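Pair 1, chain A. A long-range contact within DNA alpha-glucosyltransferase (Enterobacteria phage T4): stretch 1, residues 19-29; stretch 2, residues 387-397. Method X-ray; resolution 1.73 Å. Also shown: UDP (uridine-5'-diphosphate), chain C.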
# COMPACT_ATOMS: atom_id res chain seq x y z
N LYS A 19 -3.05 3.79 -5.18
CA LYS A 19 -2.20 2.90 -5.96
C LYS A 19 -2.99 1.67 -6.40
O LYS A 19 -2.95 1.28 -7.56
CB LYS A 19 -0.99 2.48 -5.12
CG LYS A 19 -0.05 1.52 -5.82
CD LYS A 19 0.49 2.09 -7.12
CE LYS A 19 1.56 1.19 -7.70
NZ LYS A 19 2.01 1.64 -9.04
N PHE A 20 -3.68 1.05 -5.45
CA PHE A 20 -4.48 -0.13 -5.75
C PHE A 20 -5.52 0.19 -6.82
O PHE A 20 -5.67 -0.54 -7.79
CB PHE A 20 -5.20 -0.62 -4.49
CG PHE A 20 -6.14 -1.77 -4.74
CD1 PHE A 20 -5.67 -3.07 -4.82
CD2 PHE A 20 -7.51 -1.53 -4.91
CE1 PHE A 20 -6.54 -4.13 -5.06
CE2 PHE A 20 -8.39 -2.59 -5.15
CZ PHE A 20 -7.91 -3.88 -5.23
N SER A 21 -6.23 1.30 -6.63
CA SER A 21 -7.26 1.70 -7.58
C SER A 21 -6.71 1.89 -9.00
O SER A 21 -7.37 1.53 -9.97
CB SER A 21 -7.94 2.98 -7.10
OG SER A 21 -8.63 2.75 -5.89
N LEU A 22 -5.51 2.44 -9.11
CA LEU A 22 -4.91 2.67 -10.42
C LEU A 22 -4.45 1.35 -11.04
O LEU A 22 -4.61 1.14 -12.25
CB LEU A 22 -3.74 3.65 -10.30
CG LEU A 22 -4.12 5.05 -9.79
CD1 LEU A 22 -2.89 5.93 -9.71
CD2 LEU A 22 -5.15 5.67 -10.73
N GLU A 23 -3.87 0.47 -10.23
CA GLU A 23 -3.41 -0.82 -10.72
C GLU A 23 -4.62 -1.67 -11.11
O GLU A 23 -4.57 -2.44 -12.06
CB GLU A 23 -2.59 -1.54 -9.64
CG GLU A 23 -1.26 -0.87 -9.35
CD GLU A 23 -0.25 -1.09 -10.46
OE1 GLU A 23 0.73 -0.32 -10.54
OE2 GLU A 23 -0.42 -2.04 -11.25
N GLN A 24 -5.71 -1.51 -10.35
CA GLN A 24 -6.95 -2.22 -10.61
C GLN A 24 -7.50 -1.78 -11.96
O GLN A 24 -7.90 -2.60 -12.79
CB GLN A 24 -7.96 -1.92 -9.50
CG GLN A 24 -9.22 -2.77 -9.52
CD GLN A 24 -10.00 -2.64 -8.22
OE1 GLN A 24 -10.45 -3.64 -7.66
NE2 GLN A 24 -10.14 -1.42 -7.74
N ARG A 25 -7.51 -0.47 -12.18
CA ARG A 25 -8.00 0.07 -13.45
C ARG A 25 -7.16 -0.50 -14.59
O ARG A 25 -7.70 -0.98 -15.58
CB ARG A 25 -7.90 1.60 -13.44
CG ARG A 25 -8.08 2.25 -14.81
CD ARG A 25 -8.12 3.77 -14.69
NE ARG A 25 -8.20 4.44 -15.99
CZ ARG A 25 -7.17 4.61 -16.81
NH1 ARG A 25 -7.34 5.22 -17.97
NH2 ARG A 25 -5.96 4.19 -16.46
N ASP A 26 -5.84 -0.47 -14.43
CA ASP A 26 -4.94 -0.98 -15.46
C ASP A 26 -5.21 -2.44 -15.81
O ASP A 26 -5.21 -2.81 -16.98
CB ASP A 26 -3.48 -0.84 -15.04
CG ASP A 26 -2.99 0.60 -15.06
OD1 ASP A 26 -3.61 1.45 -15.73
OD2 ASP A 26 -1.96 0.88 -14.41
N TRP A 27 -5.43 -3.26 -14.79
CA TRP A 27 -5.69 -4.68 -15.03
C TRP A 27 -6.98 -4.88 -15.82
O TRP A 27 -7.01 -5.62 -16.79
CB TRP A 27 -5.76 -5.46 -13.72
CG TRP A 27 -5.94 -6.94 -13.93
CD1 TRP A 27 -4.95 -7.86 -14.15
CD2 TRP A 27 -7.18 -7.64 -14.01
NE1 TRP A 27 -5.51 -9.10 -14.36
CE2 TRP A 27 -6.87 -9.00 -14.29
CE3 TRP A 27 -8.52 -7.27 -13.89
CZ2 TRP A 27 -7.86 -9.97 -14.44
CZ3 TRP A 27 -9.51 -8.24 -14.03
CH2 TRP A 27 -9.17 -9.58 -14.31
N PHE A 28 -8.06 -4.21 -15.39
CA PHE A 28 -9.33 -4.35 -16.09
C PHE A 28 -9.25 -3.90 -17.54
O PHE A 28 -9.79 -4.57 -18.43
CB PHE A 28 -10.44 -3.58 -15.36
CG PHE A 28 -11.05 -4.34 -14.22
CD1 PHE A 28 -10.66 -4.07 -12.91
CD2 PHE A 28 -11.98 -5.34 -14.45
CE1 PHE A 28 -11.20 -4.80 -11.85
CE2 PHE A 28 -12.52 -6.07 -13.40
CZ PHE A 28 -12.13 -5.80 -12.09
N ILE A 29 -8.60 -2.77 -17.79
CA ILE A 29 -8.45 -2.27 -19.16
C ILE A 29 -7.59 -3.23 -19.97
O ILE A 29 -7.90 -3.53 -21.12
CB ILE A 29 -7.78 -0.87 -19.18
CG1 ILE A 29 -8.70 0.17 -18.54
CG2 ILE A 29 -7.45 -0.47 -20.62
CD1 ILE A 29 -8.12 1.57 -18.52
N ASP A 387 2.04 -10.27 -8.37
CA ASP A 387 1.85 -9.54 -9.62
C ASP A 387 0.35 -9.49 -9.95
O ASP A 387 -0.39 -10.42 -9.64
CB ASP A 387 2.58 -10.21 -10.78
CG ASP A 387 2.53 -9.37 -12.06
OD1 ASP A 387 3.26 -8.35 -12.13
OD2 ASP A 387 1.76 -9.72 -12.98
N SER A 388 -0.08 -8.40 -10.58
CA SER A 388 -1.48 -8.24 -10.95
C SER A 388 -2.01 -9.39 -11.81
O SER A 388 -3.17 -9.78 -11.70
CB SER A 388 -1.68 -6.92 -11.71
OG SER A 388 -1.40 -5.81 -10.89
N SER A 389 -1.15 -9.93 -12.68
CA SER A 389 -1.55 -11.01 -13.57
C SER A 389 -2.11 -12.21 -12.81
O SER A 389 -2.94 -12.95 -13.33
CB SER A 389 -0.38 -11.45 -14.46
OG SER A 389 0.65 -12.06 -13.70
N PHE A 390 -1.65 -12.39 -11.57
CA PHE A 390 -2.10 -13.49 -10.74
C PHE A 390 -3.23 -13.08 -9.79
O PHE A 390 -4.32 -13.67 -9.81
CB PHE A 390 -0.96 -14.02 -9.87
CG PHE A 390 0.21 -14.54 -10.64
CD1 PHE A 390 0.07 -15.63 -11.49
CD2 PHE A 390 1.47 -13.95 -10.50
CE1 PHE A 390 1.17 -16.14 -12.19
CE2 PHE A 390 2.57 -14.45 -11.20
CZ PHE A 390 2.42 -15.55 -12.04
N CYS A 391 -2.96 -12.08 -8.96
CA CYS A 391 -3.91 -11.64 -7.95
C CYS A 391 -5.22 -11.04 -8.43
O CYS A 391 -6.28 -11.39 -7.91
CB CYS A 391 -3.22 -10.69 -6.98
SG CYS A 391 -1.67 -11.37 -6.30
N PHE A 392 -5.18 -10.15 -9.42
CA PHE A 392 -6.43 -9.57 -9.91
C PHE A 392 -7.29 -10.63 -10.60
O PHE A 392 -8.52 -10.51 -10.64
CB PHE A 392 -6.15 -8.37 -10.83
CG PHE A 392 -5.97 -7.07 -10.09
CD1 PHE A 392 -4.86 -6.27 -10.30
CD2 PHE A 392 -6.92 -6.66 -9.15
CE1 PHE A 392 -4.68 -5.08 -9.59
CE2 PHE A 392 -6.76 -5.47 -8.44
CZ PHE A 392 -5.64 -4.68 -8.66
N LYS A 393 -6.65 -11.66 -11.14
CA LYS A 393 -7.39 -12.75 -11.77
C LYS A 393 -8.11 -13.52 -10.67
O LYS A 393 -9.28 -13.86 -10.79
CB LYS A 393 -6.43 -13.69 -12.52
CG LYS A 393 -7.06 -15.02 -12.93
CD LYS A 393 -8.25 -14.82 -13.85
CE LYS A 393 -9.00 -16.12 -14.10
NZ LYS A 393 -8.11 -17.20 -14.61
N GLU A 394 -7.39 -13.78 -9.58
CA GLU A 394 -7.96 -14.49 -8.44
C GLU A 394 -9.18 -13.72 -7.92
O GLU A 394 -10.23 -14.30 -7.65
CB GLU A 394 -6.92 -14.62 -7.31
CG GLU A 394 -7.43 -15.38 -6.09
CD GLU A 394 -6.46 -15.33 -4.91
OE1 GLU A 394 -5.26 -15.63 -5.11
OE2 GLU A 394 -6.91 -15.00 -3.79
N GLN A 395 -9.03 -12.40 -7.78
CA GLN A 395 -10.11 -11.56 -7.29
C GLN A 395 -11.26 -11.50 -8.27
O GLN A 395 -12.43 -11.53 -7.88
CB GLN A 395 -9.57 -10.15 -6.99
CG GLN A 395 -8.44 -10.18 -5.96
CD GLN A 395 -7.68 -8.88 -5.83
OE1 GLN A 395 -6.52 -8.87 -5.42
NE2 GLN A 395 -8.33 -7.77 -6.17
N PHE A 396 -10.94 -11.43 -9.56
CA PHE A 396 -11.97 -11.38 -10.59
C PHE A 396 -12.83 -12.64 -10.55
O PHE A 396 -14.05 -12.58 -10.69
CB PHE A 396 -11.33 -11.22 -11.97
CG PHE A 396 -12.32 -11.15 -13.10
CD1 PHE A 396 -12.78 -12.31 -13.72
CD2 PHE A 396 -12.80 -9.92 -13.54
CE1 PHE A 396 -13.71 -12.25 -14.75
CE2 PHE A 396 -13.74 -9.85 -14.58
CZ PHE A 396 -14.19 -11.01 -15.18
N ASP A 397 -12.19 -13.79 -10.35
CA ASP A 397 -12.92 -15.05 -10.29
C ASP A 397 -13.86 -15.09 -9.10
O ASP A 397 -14.97 -15.63 -9.19
CB ASP A 397 -11.94 -16.22 -10.24
CG ASP A 397 -11.25 -16.45 -11.57
OD1 ASP A 397 -10.28 -17.24 -11.62
OD2 ASP A 397 -11.69 -15.86 -12.58
N1 UDP C . 3.68 6.71 -2.13
C2 UDP C . 4.00 7.75 -2.97
N3 UDP C . 4.43 8.89 -2.35
C4 UDP C . 4.58 9.08 -0.99
C5 UDP C . 4.24 7.95 -0.18
C6 UDP C . 3.81 6.83 -0.77
O2 UDP C . 3.91 7.67 -4.19
O4 UDP C . 4.99 10.17 -0.57
C1' UDP C . 3.19 5.47 -2.74
C2' UDP C . 4.04 4.23 -2.45
O2' UDP C . 5.16 4.18 -3.30
C3' UDP C . 3.01 3.14 -2.70
C4' UDP C . 1.76 3.74 -2.07
O4' UDP C . 1.93 5.18 -2.19
O3' UDP C . 2.82 2.99 -4.11
C5' UDP C . 1.54 3.38 -0.61
O5' UDP C . 1.00 2.07 -0.52
PA UDP C . 1.52 0.99 0.54
O1A UDP C . 0.71 -0.22 0.30
O2A UDP C . 3.01 0.91 0.44
O3A UDP C . 1.18 1.62 2.01
PB UDP C . -0.05 2.57 2.53
O1B UDP C . -0.36 2.14 3.92
O2B UDP C . 0.32 3.97 2.27
O3B UDP C . -1.28 2.17 1.61
O HOH W 1 -2.25 -3.78 -12.41
O HOH W 2 -4.56 -11.65 -15.18

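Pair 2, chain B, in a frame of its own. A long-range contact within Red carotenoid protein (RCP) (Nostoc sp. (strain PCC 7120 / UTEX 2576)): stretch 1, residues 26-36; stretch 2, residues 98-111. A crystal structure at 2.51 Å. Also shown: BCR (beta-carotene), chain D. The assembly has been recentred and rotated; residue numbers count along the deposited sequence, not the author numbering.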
# COMPACT_ATOMS: atom_id res chain seq x y z
N GLN B 26 -3.88 -6.33 5.26
CA GLN B 26 -2.78 -5.91 4.40
C GLN B 26 -2.54 -4.41 4.51
O GLN B 26 -1.40 -3.95 4.66
CB GLN B 26 -3.07 -6.29 2.94
CG GLN B 26 -3.02 -7.78 2.65
CD GLN B 26 -3.10 -8.10 1.17
OE1 GLN B 26 -2.34 -7.56 0.36
NE2 GLN B 26 -4.02 -8.98 0.80
N LEU B 27 -3.62 -3.62 4.44
CA LEU B 27 -3.49 -2.17 4.53
C LEU B 27 -2.94 -1.76 5.89
O LEU B 27 -2.18 -0.80 6.00
CB LEU B 27 -4.84 -1.51 4.26
CG LEU B 27 -5.27 -1.49 2.79
CD1 LEU B 27 -6.78 -1.30 2.68
CD2 LEU B 27 -4.53 -0.39 2.05
N ALA B 28 -3.33 -2.48 6.95
CA ALA B 28 -2.82 -2.17 8.28
C ALA B 28 -1.32 -2.40 8.36
O ALA B 28 -0.58 -1.55 8.87
CB ALA B 28 -3.55 -3.01 9.33
N LEU B 29 -0.86 -3.54 7.86
CA LEU B 29 0.57 -3.82 7.85
C LEU B 29 1.33 -2.74 7.08
O LEU B 29 2.36 -2.25 7.55
CB LEU B 29 0.83 -5.20 7.23
CG LEU B 29 2.29 -5.65 7.15
CD1 LEU B 29 2.88 -5.77 8.54
CD2 LEU B 29 2.38 -6.96 6.41
N PHE B 30 0.83 -2.37 5.91
CA PHE B 30 1.49 -1.34 5.10
C PHE B 30 1.55 -0.02 5.86
O PHE B 30 2.54 0.71 5.75
CB PHE B 30 0.73 -1.17 3.78
CG PHE B 30 1.59 -0.79 2.59
CD1 PHE B 30 2.97 -0.92 2.61
CD2 PHE B 30 1.00 -0.29 1.45
CE1 PHE B 30 3.73 -0.57 1.51
CE2 PHE B 30 1.75 0.07 0.35
CZ PHE B 30 3.12 -0.07 0.38
N TRP B 31 0.51 0.30 6.63
CA TRP B 31 0.47 1.57 7.35
C TRP B 31 1.48 1.60 8.49
O TRP B 31 2.18 2.60 8.68
CB TRP B 31 -0.94 1.82 7.89
CG TRP B 31 -0.99 2.89 8.93
CD1 TRP B 31 -1.07 2.71 10.28
CD2 TRP B 31 -0.95 4.30 8.71
NE1 TRP B 31 -1.10 3.93 10.92
CE2 TRP B 31 -1.02 4.92 9.98
CE3 TRP B 31 -0.87 5.10 7.57
CZ2 TRP B 31 -1.01 6.31 10.13
CZ3 TRP B 31 -0.86 6.48 7.72
CH2 TRP B 31 -0.93 7.07 8.99
N PHE B 32 1.58 0.51 9.26
CA PHE B 32 2.51 0.50 10.38
C PHE B 32 3.96 0.52 9.89
O PHE B 32 4.80 1.19 10.48
CB PHE B 32 2.25 -0.72 11.26
CG PHE B 32 1.04 -0.58 12.13
CD1 PHE B 32 1.04 0.28 13.21
CD2 PHE B 32 -0.11 -1.30 11.86
CE1 PHE B 32 -0.08 0.42 14.01
CE2 PHE B 32 -1.23 -1.17 12.65
CZ PHE B 32 -1.21 -0.31 13.73
N ILE B 33 4.25 -0.21 8.81
CA ILE B 33 5.57 -0.12 8.18
C ILE B 33 5.89 1.34 7.87
O ILE B 33 7.02 1.80 8.09
CB ILE B 33 5.63 -0.99 6.92
CG1 ILE B 33 5.49 -2.47 7.29
CG2 ILE B 33 6.94 -0.76 6.17
CD1 ILE B 33 5.28 -3.39 6.09
N TYR B 34 4.92 2.08 7.34
CA TYR B 34 5.14 3.48 7.01
C TYR B 34 5.51 4.29 8.25
O TYR B 34 6.25 5.28 8.14
CB TYR B 34 3.89 4.06 6.34
CG TYR B 34 3.79 5.57 6.43
CD1 TYR B 34 4.51 6.39 5.57
CD2 TYR B 34 2.96 6.17 7.37
CE1 TYR B 34 4.41 7.77 5.65
CE2 TYR B 34 2.86 7.55 7.45
CZ TYR B 34 3.58 8.34 6.59
OH TYR B 34 3.47 9.71 6.68
N LYS B 35 5.01 3.91 9.42
CA LYS B 35 5.35 4.62 10.65
C LYS B 35 6.71 4.23 11.20
O LYS B 35 7.27 4.97 12.01
CB LYS B 35 4.27 4.39 11.71
CG LYS B 35 2.87 4.86 11.31
CD LYS B 35 2.79 6.37 11.09
CE LYS B 35 2.47 7.12 12.37
NZ LYS B 35 2.46 8.60 12.15
N GLU B 36 7.26 3.09 10.77
CA GLU B 36 8.62 2.71 11.13
C GLU B 36 9.66 3.28 10.18
O GLU B 36 10.79 2.78 10.13
CB GLU B 36 8.75 1.18 11.18
CG GLU B 36 7.61 0.47 11.89
CD GLU B 36 7.47 0.88 13.35
OE1 GLU B 36 7.73 0.03 14.23
OE2 GLU B 36 7.11 2.04 13.61
N LYS B 98 3.93 3.54 -8.90
CA LYS B 98 2.98 2.85 -8.04
C LYS B 98 3.36 3.00 -6.57
O LYS B 98 2.50 3.29 -5.72
CB LYS B 98 2.90 1.38 -8.42
CG LYS B 98 2.13 1.11 -9.71
CD LYS B 98 2.48 -0.24 -10.28
CE LYS B 98 1.39 -0.76 -11.20
NZ LYS B 98 1.89 -1.79 -12.14
N LEU B 99 4.64 2.82 -6.25
CA LEU B 99 5.08 2.93 -4.86
C LEU B 99 5.02 4.37 -4.37
O LEU B 99 4.66 4.62 -3.21
CB LEU B 99 6.49 2.36 -4.72
CG LEU B 99 7.13 2.39 -3.34
CD1 LEU B 99 6.24 1.74 -2.29
CD2 LEU B 99 8.48 1.69 -3.39
N LEU B 100 5.37 5.33 -5.23
CA LEU B 100 5.24 6.73 -4.86
C LEU B 100 3.78 7.08 -4.58
O LEU B 100 3.48 7.82 -3.63
CB LEU B 100 5.79 7.62 -5.97
CG LEU B 100 7.28 7.49 -6.27
CD1 LEU B 100 7.62 8.20 -7.57
CD2 LEU B 100 8.11 8.05 -5.13
N PHE B 101 2.86 6.57 -5.40
CA PHE B 101 1.44 6.77 -5.15
C PHE B 101 1.05 6.29 -3.76
O PHE B 101 0.35 6.98 -3.02
CB PHE B 101 0.62 6.05 -6.22
CG PHE B 101 -0.83 5.92 -5.88
CD1 PHE B 101 -1.68 7.01 -6.00
CD2 PHE B 101 -1.36 4.71 -5.45
CE1 PHE B 101 -3.02 6.89 -5.69
CE2 PHE B 101 -2.70 4.59 -5.15
CZ PHE B 101 -3.53 5.68 -5.26
N TRP B 102 1.50 5.09 -3.39
CA TRP B 102 1.17 4.56 -2.07
C TRP B 102 1.82 5.39 -0.96
O TRP B 102 1.28 5.45 0.15
CB TRP B 102 1.59 3.10 -1.96
CG TRP B 102 0.57 2.17 -2.52
CD1 TRP B 102 0.60 1.55 -3.74
CD2 TRP B 102 -0.66 1.76 -1.90
NE1 TRP B 102 -0.53 0.78 -3.91
CE2 TRP B 102 -1.31 0.89 -2.79
CE3 TRP B 102 -1.26 2.05 -0.67
CZ2 TRP B 102 -2.54 0.30 -2.49
CZ3 TRP B 102 -2.48 1.46 -0.37
CH2 TRP B 102 -3.10 0.60 -1.28
N TYR B 103 2.95 6.03 -1.24
CA TYR B 103 3.55 6.93 -0.26
C TYR B 103 2.69 8.17 -0.05
O TYR B 103 2.40 8.56 1.09
CB TYR B 103 4.96 7.33 -0.69
CG TYR B 103 5.62 8.28 0.28
CD1 TYR B 103 6.08 7.84 1.51
CD2 TYR B 103 5.78 9.62 -0.04
CE1 TYR B 103 6.68 8.71 2.40
CE2 TYR B 103 6.38 10.50 0.85
CZ TYR B 103 6.83 10.03 2.07
OH TYR B 103 7.43 10.90 2.96
N LEU B 104 2.28 8.81 -1.15
CA LEU B 104 1.45 10.01 -1.04
C LEU B 104 0.13 9.72 -0.33
O LEU B 104 -0.44 10.61 0.31
CB LEU B 104 1.18 10.59 -2.43
CG LEU B 104 2.41 10.96 -3.25
CD1 LEU B 104 1.99 11.59 -4.57
CD2 LEU B 104 3.33 11.89 -2.49
N LEU B 105 -0.37 8.48 -0.43
CA LEU B 105 -1.54 8.10 0.34
C LEU B 105 -1.25 8.14 1.83
O LEU B 105 -2.06 8.64 2.62
CB LEU B 105 -2.02 6.71 -0.06
CG LEU B 105 -2.59 6.51 -1.46
CD1 LEU B 105 -2.97 5.05 -1.65
CD2 LEU B 105 -3.78 7.41 -1.71
N SER B 106 -0.08 7.63 2.24
CA SER B 106 0.27 7.65 3.65
C SER B 106 0.48 9.08 4.15
O SER B 106 0.05 9.42 5.25
CB SER B 106 1.52 6.80 3.89
OG SER B 106 2.58 7.20 3.04
N GLN B 107 1.13 9.92 3.34
CA GLN B 107 1.26 11.33 3.70
C GLN B 107 -0.11 11.99 3.79
O GLN B 107 -0.41 12.70 4.76
CB GLN B 107 2.14 12.06 2.69
CG GLN B 107 3.62 12.05 3.04
CD GLN B 107 4.41 13.03 2.20
OE1 GLN B 107 3.87 13.65 1.29
NE2 GLN B 107 5.69 13.17 2.51
N GLY B 108 -0.96 11.76 2.79
CA GLY B 108 -2.30 12.31 2.81
C GLY B 108 -3.12 11.86 3.99
O GLY B 108 -4.14 12.49 4.31
N MET B 109 -2.72 10.78 4.66
CA MET B 109 -3.41 10.30 5.85
C MET B 109 -2.90 10.98 7.11
O MET B 109 -3.70 11.31 8.00
CB MET B 109 -3.25 8.78 5.97
CG MET B 109 -4.04 7.99 4.93
SD MET B 109 -3.70 6.22 4.93
CE MET B 109 -4.46 5.73 6.48
N ASP B 110 -1.59 11.21 7.22
CA ASP B 110 -1.06 11.97 8.35
C ASP B 110 -1.54 13.41 8.31
O ASP B 110 -1.71 14.03 9.37
CB ASP B 110 0.47 11.93 8.35
CG ASP B 110 1.03 10.73 9.09
OD1 ASP B 110 0.37 10.25 10.03
OD2 ASP B 110 2.13 10.27 8.73
N ASN B 111 -1.76 13.96 7.12
CA ASN B 111 -2.25 15.32 6.96
C ASN B 111 -3.77 15.40 6.90
O ASN B 111 -4.31 16.45 6.55
CB ASN B 111 -1.65 15.96 5.70
CG ASN B 111 -0.13 15.89 5.69
OD1 ASN B 111 0.50 15.68 6.72
ND2 ASN B 111 0.46 16.08 4.51
C1 BCR D . -9.98 0.93 7.69
C2 BCR D . -10.59 0.35 8.96
C3 BCR D . -10.34 -1.14 9.14
C4 BCR D . -8.99 -1.56 8.58
C5 BCR D . -8.10 -0.36 8.42
C6 BCR D . -8.50 0.62 7.60
C7 BCR D . -7.61 1.38 6.66
C8 BCR D . -6.29 1.21 6.47
C9 BCR D . -5.52 2.03 5.49
C10 BCR D . -4.18 1.84 5.38
C11 BCR D . -3.29 2.58 4.46
C33 BCR D . -6.84 -0.29 9.22
C31 BCR D . -10.25 2.44 7.70
C32 BCR D . -10.67 0.29 6.50
C34 BCR D . -6.27 3.05 4.67
C12 BCR D . -1.98 2.30 4.42
C13 BCR D . -1.04 2.99 3.50
C14 BCR D . 0.28 2.65 3.53
C15 BCR D . 1.33 3.24 2.69
C16 BCR D . 2.61 2.86 2.78
C17 BCR D . 3.61 3.50 1.91
C18 BCR D . 4.93 3.20 1.93
C19 BCR D . 5.80 3.93 0.97
C20 BCR D . 7.11 3.69 0.81
C21 BCR D . 7.89 4.45 -0.17
C22 BCR D . 9.21 4.29 -0.36
C23 BCR D . 9.89 5.15 -1.37
C24 BCR D . 11.22 5.15 -1.56
C25 BCR D . 11.91 6.02 -2.55
C26 BCR D . 11.29 6.93 -3.31
C27 BCR D . 11.39 6.80 -4.81
C28 BCR D . 12.68 6.08 -5.17
C29 BCR D . 13.78 6.39 -4.16
C30 BCR D . 13.41 5.92 -2.76
C35 BCR D . -1.60 4.04 2.58
C36 BCR D . 5.45 2.18 2.90
C37 BCR D . 9.93 3.27 0.49
C38 BCR D . 10.59 8.12 -2.70
C39 BCR D . 14.08 6.80 -1.72
C40 BCR D . 13.90 4.49 -2.59

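What geometry do the two contacts share? In each, two helices cross nearly at right angles, at -82° in pair 1 and -77° in pair 2, with axes 10.6 and 10.8 Å apart at closest approach. The central backbones superpose to 0.5 Å. Trp27(A) falls on Tyr34(B), Phe392(A) on Ser106(B) and Phe396(A) on Asp110(B), so the same positions face each other across the crossing.

Which side chain fills the gap between the helices? In both pairs an aromatic residue of the first helix does so, with chi1 in the t well. Trp27(A) sits as a knob among Ser388(A), Phe392(A), Lys393(A) and Phe396(A); Tyr34(B) sits among Tyr103(B), Ser106(B), Gln107(B) and Asp110(B). Their side-chain centres lie only 0.5 Å apart after superposition. Each offers a ring face to the CB of the matched residue opposite: Phe392(A) CB lies 3.3 Å from the centroid of the five-membered ring of Trp27(A), and Ser106(B) CB lies 3.4 Å from the ring centroid of Tyr34(B).

How do a phenylalanine and a serine serve at the same position? Phe392(A) carries its ring onward and becomes a second knob, among Phe20(A), Glu23(A), Gln24(A) and Trp27(A); its CE2 reaches Phe20(A) CE1 at 3.6 Å. Ser106(B) is too short to extend that way, and its OG turns back to its own helix, donating a very short 2.4 Å bond to Tyr103(B) O. In pair 2 beta-carotene threads between the two helices: its C12 lies 3.7 Å from Trp31(B) CB, and its C15 lies over a face of the Phe30(B) ring and 3.8 Å from Ser106(B) CB. Phe30(B), which matches Glu23(A), also packs its CE2 against Trp102(B) CD2 at 3.7 Å.

How is polarity handled across the crossing? Pair 1 has no direct hydrogen bond between its stretches and uses water instead. One water donates to Glu23(A) O and OE2 and accepts from Ser388(A) OG; another accepts from Trp27(A) NE1 and donates to Ser389(A) O. Pair 2 makes the link directly, Tyr34(B) OH donating to Asp110(B) OD2 at 2.5 Å, while Lys35(B) NZ forms a salt bridge with Asp110(B) OD1 whose 3.4 Å hydrogen bond is weak. The matched corner of pair 1 is apolar: Phe396(A) meets Trp27(A) CH2 through its CB at 3.6 Å, and its CD2 lies 3.9 Å from Phe28(A) CE2. Thus aromatic packing in one pair occupies the place of a hydrogen bond and a salt bridge in the other.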